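Local structure of transcriptional regulator of the TetR/AcrR family (Thermobifida fusca YX, 3DCF) at residues V87-A90 and L91-H95; T116-I119 and L120-D124; E139-R142 and E143-R147; P173-A176 and T177-L181. The protein probably binds operator DNA through an N-terminal helix-turn-helix and represses transcription, as members of the TetR/AcrR family generally do. One frame throughout, in Å; residues are numbered along the deposited sequence.

Contact 1: residues V87-A90 and L91-H95; sequences VDEA and LERFH
Arg93 folds its guanidinium back over the preceding turn of helix 75-98, presenting a face to Ala90, whose CA lies 3.4 Å above the guanidinium plane and toward its rim. The bend is at chi3 (-56°) and brings NH2 to 3.8 Å from Ala90 CB. Glu89 approaches the same group differently: its carboxylate plane stands 85° from the guanidinium plane, and OE1 remains 4.1 Å from Arg93 NH1, too far for a salt bridge. The firm partner of the arginine is Glu114 of helix 104-121, which takes NE. Ala90 and Glu89 lie three and four residues before Arg93, the spacings that bring side chains together along an alpha-helix, here the one joining the DNA-binding domain to the regulatory domain in TetR-type proteins; Arg93 N to Glu89 O, at 3.1 Å, is one of its backbone bonds. One turn pairs like charges: the carboxylates of Asp88 and Glu92 are turned 84° apart, with OD2 and OE2 separated by 4.1 Å. A water lies 2.7 Å from Asp88 OD1 and 2.9 Å from Glu92 OE2, linking both carboxylates, and may ease their repulsion. On the buried side, Leu91 reaches helix 138-164, and Phe94 meets Tyr151 of that helix edge-to-face.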
loop_
_atom_site.group_PDB
_atom_site.type_symbol
_atom_site.label_atom_id
_atom_site.label_comp_id
_atom_site.label_asym_id
_atom_site.label_seq_id
_atom_site.Cartn_x
_atom_site.Cartn_y
_atom_site.Cartn_z
ATOM N N VAL A 87 -2.896 -0.398 18.291
ATOM C CA VAL A 87 -3.456 0.784 17.610
ATOM C C VAL A 87 -3.727 1.900 18.622
ATOM O O VAL A 87 -3.442 3.057 18.323
ATOM C CB VAL A 87 -4.780 0.479 16.809
ATOM C CG1 VAL A 87 -5.444 1.768 16.276
ATOM C CG2 VAL A 87 -4.498 -0.486 15.662
ATOM N N ASP A 88 -4.256 1.547 19.799
ATOM C CA ASP A 88 -4.574 2.527 20.862
ATOM C C ASP A 88 -3.300 3.237 21.405
ATOM O O ASP A 88 -3.312 4.463 21.564
ATOM C CB ASP A 88 -5.404 1.870 21.998
ATOM C CG ASP A 88 -6.087 2.879 22.911
ATOM O OD1 ASP A 88 -6.714 3.834 22.415
ATOM O OD2 ASP A 88 -6.056 2.698 24.145
ATOM N N GLU A 89 -2.219 2.487 21.664
ATOM C CA GLU A 89 -0.948 3.094 22.131
ATOM C C GLU A 89 -0.228 3.930 21.066
ATOM O O GLU A 89 0.324 4.991 21.392
ATOM C CB GLU A 89 0.056 2.062 22.667
ATOM C CG GLU A 89 -0.192 1.559 24.094
ATOM C CD GLU A 89 1.077 0.979 24.742
ATOM O OE1 GLU A 89 1.932 0.427 24.009
ATOM O OE2 GLU A 89 1.224 1.090 25.988
ATOM N N ALA A 90 -0.182 3.413 19.832
ATOM C CA ALA A 90 0.419 4.113 18.670
ATOM C C ALA A 90 -0.252 5.467 18.414
ATOM O O ALA A 90 0.423 6.466 18.148
ATOM C CB ALA A 90 0.355 3.243 17.409
ATOM N N LEU A 91 -1.575 5.489 18.533
ATOM C CA LEU A 91 -2.364 6.701 18.347
ATOM C C LEU A 91 -2.139 7.724 19.481
ATOM O O LEU A 91 -2.181 8.931 19.214
ATOM C CB LEU A 91 -3.836 6.321 18.132
ATOM C CG LEU A 91 -4.880 7.387 17.801
ATOM C CD1 LEU A 91 -5.972 6.822 16.873
ATOM C CD2 LEU A 91 -5.461 7.989 19.106
ATOM N N GLU A 92 -1.882 7.258 20.719
ATOM C CA GLU A 92 -1.536 8.162 21.859
ATOM C C GLU A 92 -0.167 8.835 21.656
ATOM O O GLU A 92 -0.002 10.007 21.971
ATOM C CB GLU A 92 -1.541 7.447 23.217
ATOM C CG GLU A 92 -2.933 7.137 23.777
ATOM C CD GLU A 92 -2.910 6.528 25.191
ATOM O OE1 GLU A 92 -1.925 6.729 25.945
ATOM O OE2 GLU A 92 -3.902 5.857 25.555
ATOM N N ARG A 93 0.805 8.066 21.161
ATOM C CA ARG A 93 2.127 8.599 20.797
ATOM C C ARG A 93 2.046 9.572 19.620
ATOM O O ARG A 93 2.863 10.478 19.522
ATOM C CB ARG A 93 3.115 7.479 20.478
ATOM C CG ARG A 93 3.412 6.596 21.688
ATOM C CD ARG A 93 4.597 5.677 21.467
ATOM N NE ARG A 93 4.453 4.826 20.281
ATOM C CZ ARG A 93 3.781 3.669 20.202
ATOM N NH1 ARG A 93 3.126 3.156 21.247
ATOM N NH2 ARG A 93 3.745 3.020 19.028
ATOM N N PHE A 94 1.043 9.389 18.754
ATOM C CA PHE A 94 0.792 10.269 17.601
ATOM C C PHE A 94 0.210 11.625 18.079
ATOM O O PHE A 94 0.721 12.693 17.691
ATOM C CB PHE A 94 -0.151 9.574 16.601
ATOM C CG PHE A 94 0.061 9.975 15.175
ATOM C CD1 PHE A 94 1.151 9.464 14.466
ATOM C CD2 PHE A 94 -0.834 10.826 14.519
ATOM C CE1 PHE A 94 1.370 9.804 13.120
ATOM C CE2 PHE A 94 -0.624 11.184 13.161
ATOM C CZ PHE A 94 0.483 10.664 12.463
ATOM N N HIS A 95 -0.838 11.574 18.915
ATOM C CA HIS A 95 -1.474 12.790 19.506
ATOM C C HIS A 95 -0.501 13.675 20.296
ATOM O O HIS A 95 -0.528 14.904 20.140
ATOM C CB HIS A 95 -2.665 12.449 20.434
ATOM C CG HIS A 95 -3.983 12.328 19.732
ATOM N ND1 HIS A 95 -4.593 11.116 19.476
ATOM C CD2 HIS A 95 -4.822 13.281 19.254
ATOM C CE1 HIS A 95 -5.744 11.327 18.860
ATOM N NE2 HIS A 95 -5.905 12.631 18.711
HETATM O O HOH W 1 -6.531 5.570 24.437
#

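Contact 2: residues T116-I119 and L120-D124; sequences TRTI and LRNLD
Asn122 turns its side-chain amide back onto the helix it has just left, and ND2 donates to Thr118 O at 2.7 Å. The bond is nearly straight, 169° at the hydrogen, and lies in the carbonyl plane on a lone pair, with the oxygen also close to the plane of the amide. Asn122 N supplies two further, weak bonds, to Thr118 O and Ile119 O, both 3.1 Å long, so the carbonyls of Thr118 and Ile119, near the end of helix 104-121, are met by one strong side-chain donor and a divided backbone one. The reach follows from CG standing beside the backbone N (chi1 -54°) on a residue whose own phi and psi have left the helical region. A leucine here would probably leave Thr118 O with only the weak backbone bond from Asn122's position, and the helix end less firmly closed.

Upstream, Arg121 runs alongside Arg117, its NH1 3.4 Å from Arg117 CB, while the two guanidinium planes stand 90° apart. Arg117 directs its charge to Glu114 by a salt bridge, and Thr118 OG1 bonds to Glu114 O, which fixes the threonine whose CG2 lies 3.8 Å from Asn122 ND2. Asn122 is the one non-helical residue between helix 104-121 and helix 123-130, at the N-cap position of the second, though its side chain bonds back to the first. Thr118 and Asn122 face helix 75-98, through Ala90 and Ile86 respectively; Leu120 packs on Val203 of helix 199-212, and Ile119 on Thr187 of helix 187-190.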
loop_
_atom_site.group_PDB
_atom_site.type_symbol
_atom_site.label_atom_id
_atom_site.label_comp_id
_atom_site.label_asym_id
_atom_site.label_seq_id
_atom_site.Cartn_x
_atom_site.Cartn_y
_atom_site.Cartn_z
ATOM N N THR A 116 6.601 5.377 10.814
ATOM C CA THR A 116 7.424 4.375 10.112
ATOM C C THR A 116 8.095 3.401 11.084
ATOM O O THR A 116 8.121 2.200 10.814
ATOM C CB THR A 116 8.491 5.041 9.225
ATOM O OG1 THR A 116 7.899 6.127 8.504
ATOM C CG2 THR A 116 9.077 4.031 8.234
ATOM N N ARG A 117 8.643 3.925 12.193
ATOM C CA ARG A 117 9.213 3.094 13.288
ATOM C C ARG A 117 8.175 2.092 13.795
ATOM O O ARG A 117 8.491 0.918 13.979
ATOM C CB ARG A 117 9.702 3.934 14.495
ATOM C CG ARG A 117 11.124 4.503 14.417
ATOM C CD ARG A 117 11.578 5.067 15.799
ATOM N NE ARG A 117 10.825 6.264 16.225
ATOM C CZ ARG A 117 10.843 6.833 17.448
ATOM N NH1 ARG A 117 11.558 6.324 18.463
ATOM N NH2 ARG A 117 10.106 7.927 17.671
ATOM N N THR A 118 6.950 2.572 14.018
ATOM C CA THR A 118 5.847 1.726 14.483
ATOM C C THR A 118 5.481 0.656 13.455
ATOM O O THR A 118 5.152 -0.465 13.857
ATOM C CB THR A 118 4.591 2.554 14.848
ATOM O OG1 THR A 118 4.976 3.612 15.730
ATOM C CG2 THR A 118 3.510 1.689 15.522
ATOM N N ILE A 119 5.535 0.995 12.153
ATOM C CA ILE A 119 5.246 0.022 11.070
ATOM C C ILE A 119 6.277 -1.129 11.073
ATOM O O ILE A 119 5.889 -2.309 11.135
ATOM C CB ILE A 119 5.196 0.660 9.626
ATOM C CG1 ILE A 119 4.098 1.730 9.469
ATOM C CG2 ILE A 119 4.964 -0.409 8.563
ATOM C CD1 ILE A 119 2.697 1.283 9.770
ATOM N N LEU A 120 7.568 -0.766 11.031
ATOM C CA LEU A 120 8.688 -1.745 10.999
ATOM C C LEU A 120 8.764 -2.668 12.233
ATOM O O LEU A 120 9.265 -3.796 12.130
ATOM C CB LEU A 120 10.036 -1.035 10.774
ATOM C CG LEU A 120 10.191 -0.223 9.478
ATOM C CD1 LEU A 120 11.557 0.431 9.452
ATOM C CD2 LEU A 120 9.967 -1.058 8.206
ATOM N N ARG A 121 8.264 -2.179 13.374
ATOM C CA ARG A 121 8.170 -2.948 14.629
ATOM C C ARG A 121 6.917 -3.848 14.711
ATOM O O ARG A 121 6.920 -4.843 15.442
ATOM C CB ARG A 121 8.181 -2.009 15.848
ATOM C CG ARG A 121 9.516 -1.397 16.151
ATOM C CD ARG A 121 9.408 -0.388 17.274
ATOM N NE ARG A 121 10.736 -0.018 17.772
ATOM C CZ ARG A 121 11.604 0.810 17.172
ATOM N NH1 ARG A 121 11.339 1.386 15.996
ATOM N NH2 ARG A 121 12.782 1.054 17.753
ATOM N N ASN A 122 5.849 -3.489 14.001
ATOM C CA ASN A 122 4.586 -4.247 14.031
ATOM C C ASN A 122 4.194 -4.648 12.616
ATOM O O ASN A 122 3.079 -4.357 12.163
ATOM C CB ASN A 122 3.469 -3.426 14.706
ATOM C CG ASN A 122 3.848 -2.933 16.104
ATOM O OD1 ASN A 122 3.451 -3.528 17.113
ATOM N ND2 ASN A 122 4.633 -1.851 16.167
ATOM N N LEU A 123 5.119 -5.336 11.934
ATOM C CA LEU A 123 4.920 -5.742 10.527
ATOM C C LEU A 123 3.727 -6.698 10.315
ATOM O O LEU A 123 2.917 -6.456 9.401
ATOM C CB LEU A 123 6.222 -6.301 9.911
ATOM C CG LEU A 123 7.344 -5.283 9.632
ATOM C CD1 LEU A 123 8.715 -5.970 9.474
ATOM C CD2 LEU A 123 7.012 -4.413 8.414
ATOM N N ASP A 124 3.606 -7.743 11.149
ATOM C CA ASP A 124 2.479 -8.702 11.046
ATOM C C ASP A 124 1.127 -8.045 11.355
ATOM O O ASP A 124 0.114 -8.404 10.736
ATOM C CB ASP A 124 2.664 -9.934 11.946
ATOM C CG ASP A 124 3.808 -10.851 11.499
ATOM O OD1 ASP A 124 4.410 -10.654 10.408
ATOM O OD2 ASP A 124 4.087 -11.807 12.259
#

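Contact 3: residues E139-R142 and E143-R147; sequences ERER and EMRKR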
loop_
_atom_site.group_PDB
_atom_site.type_symbol
_atom_site.label_atom_id
_atom_site.label_comp_id
_atom_site.label_asym_id
_atom_site.label_seq_id
_atom_site.Cartn_x
_atom_site.Cartn_y
_atom_site.Cartn_z
ATOM N N GLU A 139 -18.854 -4.155 13.256
ATOM C CA GLU A 139 -18.554 -3.174 14.323
ATOM C C GLU A 139 -17.057 -3.055 14.643
ATOM O O GLU A 139 -16.571 -1.955 14.923
ATOM C CB GLU A 139 -19.375 -3.451 15.607
ATOM C CG GLU A 139 -20.897 -3.213 15.459
ATOM C CD GLU A 139 -21.287 -1.759 15.185
ATOM O OE1 GLU A 139 -20.469 -0.848 15.425
ATOM O OE2 GLU A 139 -22.427 -1.513 14.733
ATOM N N ARG A 140 -16.340 -4.175 14.566
ATOM C CA ARG A 140 -14.900 -4.180 14.783
ATOM C C ARG A 140 -14.199 -3.481 13.610
ATOM O O ARG A 140 -13.261 -2.705 13.839
ATOM C CB ARG A 140 -14.386 -5.593 15.035
ATOM C CG ARG A 140 -15.082 -6.226 16.243
ATOM C CD ARG A 140 -14.333 -7.389 16.858
ATOM N NE ARG A 140 -15.117 -7.995 17.945
ATOM C CZ ARG A 140 -14.656 -8.831 18.886
ATOM N NH1 ARG A 140 -13.369 -9.195 18.946
ATOM N NH2 ARG A 140 -15.503 -9.302 19.808
ATOM N N GLU A 141 -14.671 -3.719 12.378
ATOM C CA GLU A 141 -14.136 -3.029 11.196
ATOM C C GLU A 141 -14.397 -1.522 11.315
ATOM O O GLU A 141 -13.495 -0.728 11.052
ATOM C CB GLU A 141 -14.732 -3.562 9.883
ATOM C CG GLU A 141 -14.386 -5.014 9.516
ATOM C CD GLU A 141 -12.953 -5.246 9.049
ATOM O OE1 GLU A 141 -12.139 -4.297 9.018
ATOM O OE2 GLU A 141 -12.644 -6.408 8.704
ATOM N N ARG A 142 -15.618 -1.147 11.723
ATOM C CA ARG A 142 -15.998 0.267 11.930
ATOM C C ARG A 142 -15.050 0.988 12.882
ATOM O O ARG A 142 -14.689 2.149 12.642
ATOM C CB ARG A 142 -17.454 0.415 12.425
ATOM C CG ARG A 142 -18.515 0.067 11.364
ATOM C CD ARG A 142 -19.956 0.384 11.779
ATOM N NE ARG A 142 -20.221 1.816 11.715
ATOM C CZ ARG A 142 -20.252 2.680 12.735
ATOM N NH1 ARG A 142 -20.089 2.313 14.012
ATOM N NH2 ARG A 142 -20.496 3.968 12.467
ATOM N N GLU A 143 -14.645 0.287 13.939
ATOM C CA GLU A 143 -13.690 0.810 14.919
ATOM C C GLU A 143 -12.327 1.070 14.265
ATOM O O GLU A 143 -11.735 2.114 14.516
ATOM C CB GLU A 143 -13.550 -0.146 16.116
ATOM C CG GLU A 143 -12.725 0.363 17.311
ATOM C CD GLU A 143 -13.285 1.609 17.969
ATOM O OE1 GLU A 143 -14.511 1.838 17.896
ATOM O OE2 GLU A 143 -12.494 2.354 18.588
HETATM N N MSE A 144 -11.859 0.139 13.423
HETATM C CA MSE A 144 -10.598 0.306 12.677
HETATM C C MSE A 144 -10.656 1.505 11.732
HETATM O O MSE A 144 -9.682 2.263 11.657
HETATM C CB MSE A 144 -10.208 -0.948 11.880
HETATM C CG MSE A 144 -9.952 -2.211 12.686
HETATM SE SE MSE A 144 -8.624 -2.059 14.112
HETATM C CE MSE A 144 -9.714 -1.160 15.571
ATOM N N ARG A 145 -11.783 1.680 11.029
ATOM C CA ARG A 145 -11.978 2.850 10.143
ATOM C C ARG A 145 -11.921 4.171 10.921
ATOM O O ARG A 145 -11.326 5.136 10.435
ATOM C CB ARG A 145 -13.281 2.757 9.324
ATOM C CG ARG A 145 -13.416 1.543 8.368
ATOM C CD ARG A 145 -12.297 1.396 7.298
ATOM N NE ARG A 145 -11.015 0.960 7.863
ATOM C CZ ARG A 145 -10.633 -0.301 8.105
ATOM N NH1 ARG A 145 -11.414 -1.347 7.822
ATOM N NH2 ARG A 145 -9.428 -0.525 8.645
ATOM N N LYS A 146 -12.505 4.196 12.125
ATOM C CA LYS A 146 -12.479 5.378 12.989
ATOM C C LYS A 146 -11.054 5.752 13.418
ATOM O O LYS A 146 -10.730 6.938 13.437
ATOM C CB LYS A 146 -13.383 5.174 14.215
ATOM C CG LYS A 146 -13.423 6.325 15.261
ATOM C CD LYS A 146 -14.604 6.173 16.257
ATOM C CE LYS A 146 -14.567 4.841 17.061
ATOM N NZ LYS A 146 -15.764 4.594 17.934
ATOM N N ARG A 147 -10.211 4.758 13.732
ATOM C CA ARG A 147 -8.813 5.027 14.147
ATOM C C ARG A 147 -7.969 5.525 12.963
ATOM O O ARG A 147 -7.153 6.423 13.154
ATOM C CB ARG A 147 -8.123 3.841 14.848
ATOM C CG ARG A 147 -8.925 3.110 15.959
ATOM C CD ARG A 147 -9.829 3.993 16.863
ATOM N NE ARG A 147 -9.066 4.903 17.710
ATOM C CZ ARG A 147 -8.486 4.585 18.874
ATOM N NH1 ARG A 147 -8.544 3.349 19.386
ATOM N NH2 ARG A 147 -7.818 5.524 19.541
HETATM O O HOH W 2 -8.867 -3.674 9.316
#
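Glu141 and Arg145 form a salt bridge one turn apart on helix 138-164, with OE1 3.3 Å from NH1. As a hydrogen bond it is weak, with 134° at the hydrogen; the side chains run side by side and point the same way, their carboxylate and guanidinium planes 42° apart. A water sits at the guanidinium edge, accepting from Arg145 NH2 at 3.3 Å and giving Glu141 OE1 a weak bond. Arg145 bends at chi2 and chi3, which carries its guanidinium back over Glu141 O, 3.8 Å from the plane and toward the rim. The same carbonyl takes Arg145 N at 3.0 Å. The stronger charged partner of Arg145 is Glu148, salt-bridged to NH2. A methionine in its place would probably leave both Glu141 and Glu148 without their cationic mate and the bridging water without its donor.

Two more charged pairs follow i to i+3 spacing: Arg142 NH1 with Glu139 OE1 at 3.5 Å, and Lys146 NZ with Glu143 OE1 at 3.0 Å, each weak as a hydrogen bond. Acids and bases three or four residues apart thus pair at several places round this surface part of the helix. Selenomethionine Met144 is the buried exception, its CB resting 3.4 Å from Glu141 O. Further in, Met144 packs on Asn84 of helix 75-98 and, with Arg145, on Phe129 of helix 123-130, while Arg140 is salt-bridged to Asp77 of helix 75-98.

Contact 4: residues P173-A176 and T177-L181; sequences PTVA and TATLL
This is a local contact within the first turns of helix 173-185, where threonine hydroxyls bond back to main-chain carbonyls one turn earlier, at a surface shared with the second subunit. Thr177 OG1 donates to Pro173 O at 2.7 Å, and Thr177 N reaches the same oxygen at 3.0 Å from the opposite face of its plane. Thr179 repeats the pattern on Val175 O, with OG1 at 2.7 Å and N at 3.1 Å, again from opposite faces. In both threonines OG1 sits beside the backbone N (chi1 -55° and -61°), which turns the hydroxyl back toward the carbonyl four residues earlier, and each buried hydroxyl is thereby satisfied within its own helix. Val175 and Thr179 lie side by side, CG1 4.0 Å from OG1.

Ahead of the turn, Asp172 OD1 receives Val175 N and, weakly, Thr174 N, as an N-capping aspartate does. Thr177 packs on Thr152 and Met155 of helix 138-164, whereas Val175 and Thr179 meet Leu197 and Ile206 of the second subunit. Helix 173-185 thus packs inward on helix 138-164 and outward on the second subunit, consistent with the helical dimer interface that regulatory domains of TetR-family proteins form.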
loop_
_atom_site.group_PDB
_atom_site.type_symbol
_atom_site.label_atom_id
_atom_site.label_comp_id
_atom_site.label_asym_id
_atom_site.label_seq_id
_atom_site.Cartn_x
_atom_site.Cartn_y
_atom_site.Cartn_z
ATOM N N PRO A 173 -3.940 19.326 1.409
ATOM C CA PRO A 173 -3.616 18.556 2.639
ATOM C C PRO A 173 -3.965 17.061 2.624
ATOM O O PRO A 173 -3.176 16.245 3.128
ATOM C CB PRO A 173 -4.448 19.256 3.725
ATOM C CG PRO A 173 -4.613 20.620 3.259
ATOM C CD PRO A 173 -4.694 20.549 1.750
ATOM N N THR A 174 -5.126 16.721 2.053
ATOM C CA THR A 174 -5.574 15.325 1.965
ATOM C C THR A 174 -4.645 14.484 1.088
ATOM O O THR A 174 -4.330 13.358 1.455
ATOM C CB THR A 174 -7.031 15.199 1.448
ATOM O OG1 THR A 174 -7.855 16.148 2.131
ATOM C CG2 THR A 174 -7.571 13.787 1.676
ATOM N N VAL A 175 -4.204 15.040 -0.044
ATOM C CA VAL A 175 -3.279 14.348 -0.974
ATOM C C VAL A 175 -1.881 14.156 -0.373
ATOM O O VAL A 175 -1.293 13.082 -0.527
ATOM C CB VAL A 175 -3.139 15.092 -2.336
ATOM C CG1 VAL A 175 -2.097 14.388 -3.266
ATOM C CG2 VAL A 175 -4.496 15.203 -3.019
ATOM N N ALA A 176 -1.356 15.196 0.286
ATOM C CA ALA A 176 -0.049 15.122 0.941
ATOM C C ALA A 176 -0.069 14.074 2.043
ATOM O O ALA A 176 0.760 13.179 2.033
ATOM C CB ALA A 176 0.381 16.490 1.511
ATOM N N THR A 177 -1.054 14.173 2.938
ATOM C CA THR A 177 -1.225 13.265 4.096
ATOM C C THR A 177 -1.322 11.767 3.711
ATOM O O THR A 177 -0.601 10.941 4.290
ATOM C CB THR A 177 -2.449 13.710 4.962
ATOM O OG1 THR A 177 -2.268 15.080 5.333
ATOM C CG2 THR A 177 -2.642 12.838 6.227
ATOM N N ALA A 178 -2.173 11.435 2.737
ATOM C CA ALA A 178 -2.321 10.045 2.237
ATOM C C ALA A 178 -1.069 9.537 1.506
ATOM O O ALA A 178 -0.746 8.342 1.588
ATOM C CB ALA A 178 -3.561 9.907 1.316
ATOM N N THR A 179 -0.380 10.440 0.802
ATOM C CA THR A 179 0.851 10.104 0.071
ATOM C C THR A 179 2.040 9.871 1.013
ATOM O O THR A 179 2.796 8.901 0.830
ATOM C CB THR A 179 1.205 11.197 -0.983
ATOM O OG1 THR A 179 0.144 11.301 -1.949
ATOM C CG2 THR A 179 2.538 10.878 -1.703
ATOM N N LEU A 180 2.203 10.756 2.000
ATOM C CA LEU A 180 3.317 10.663 2.965
ATOM C C LEU A 180 3.146 9.448 3.881
ATOM O O LEU A 180 4.099 8.688 4.083
ATOM C CB LEU A 180 3.455 11.950 3.802
ATOM C CG LEU A 180 3.806 13.301 3.135
ATOM C CD1 LEU A 180 3.665 14.448 4.192
ATOM C CD2 LEU A 180 5.192 13.292 2.468
ATOM N N LEU A 181 1.935 9.284 4.436
ATOM C CA LEU A 181 1.598 8.114 5.271
ATOM C C LEU A 181 1.640 6.845 4.419
ATOM O O LEU A 181 2.178 5.843 4.861
ATOM C CB LEU A 181 0.225 8.259 5.948
ATOM C CG LEU A 181 0.051 9.321 7.048
ATOM C CD1 LEU A 181 -1.401 9.388 7.475
ATOM C CD2 LEU A 181 0.975 9.062 8.274
#

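Contacts 1 and 2 are partly buried and touch each other, where Ala90 and Arg93 of helix 75-98 pack on Thr118 of helix 104-121. Contact 3 lies on the surface of helix 138-164 yet reaches contact 1 through Arg147, near Val87, Leu91 and Asp88. Contact 4 is the buried one; it touches none of the others, and it alone meets the second subunit. Chemistry follows place: contact 3 adds weak salt bridges between long charged chains, contact 1 mixes charges with an apolar inner side, contact 2 closes a helix end with an amide, and contact 4 hides hydroxyls against carbonyls. The centres of contacts 3 and 4 are about 21 Å apart.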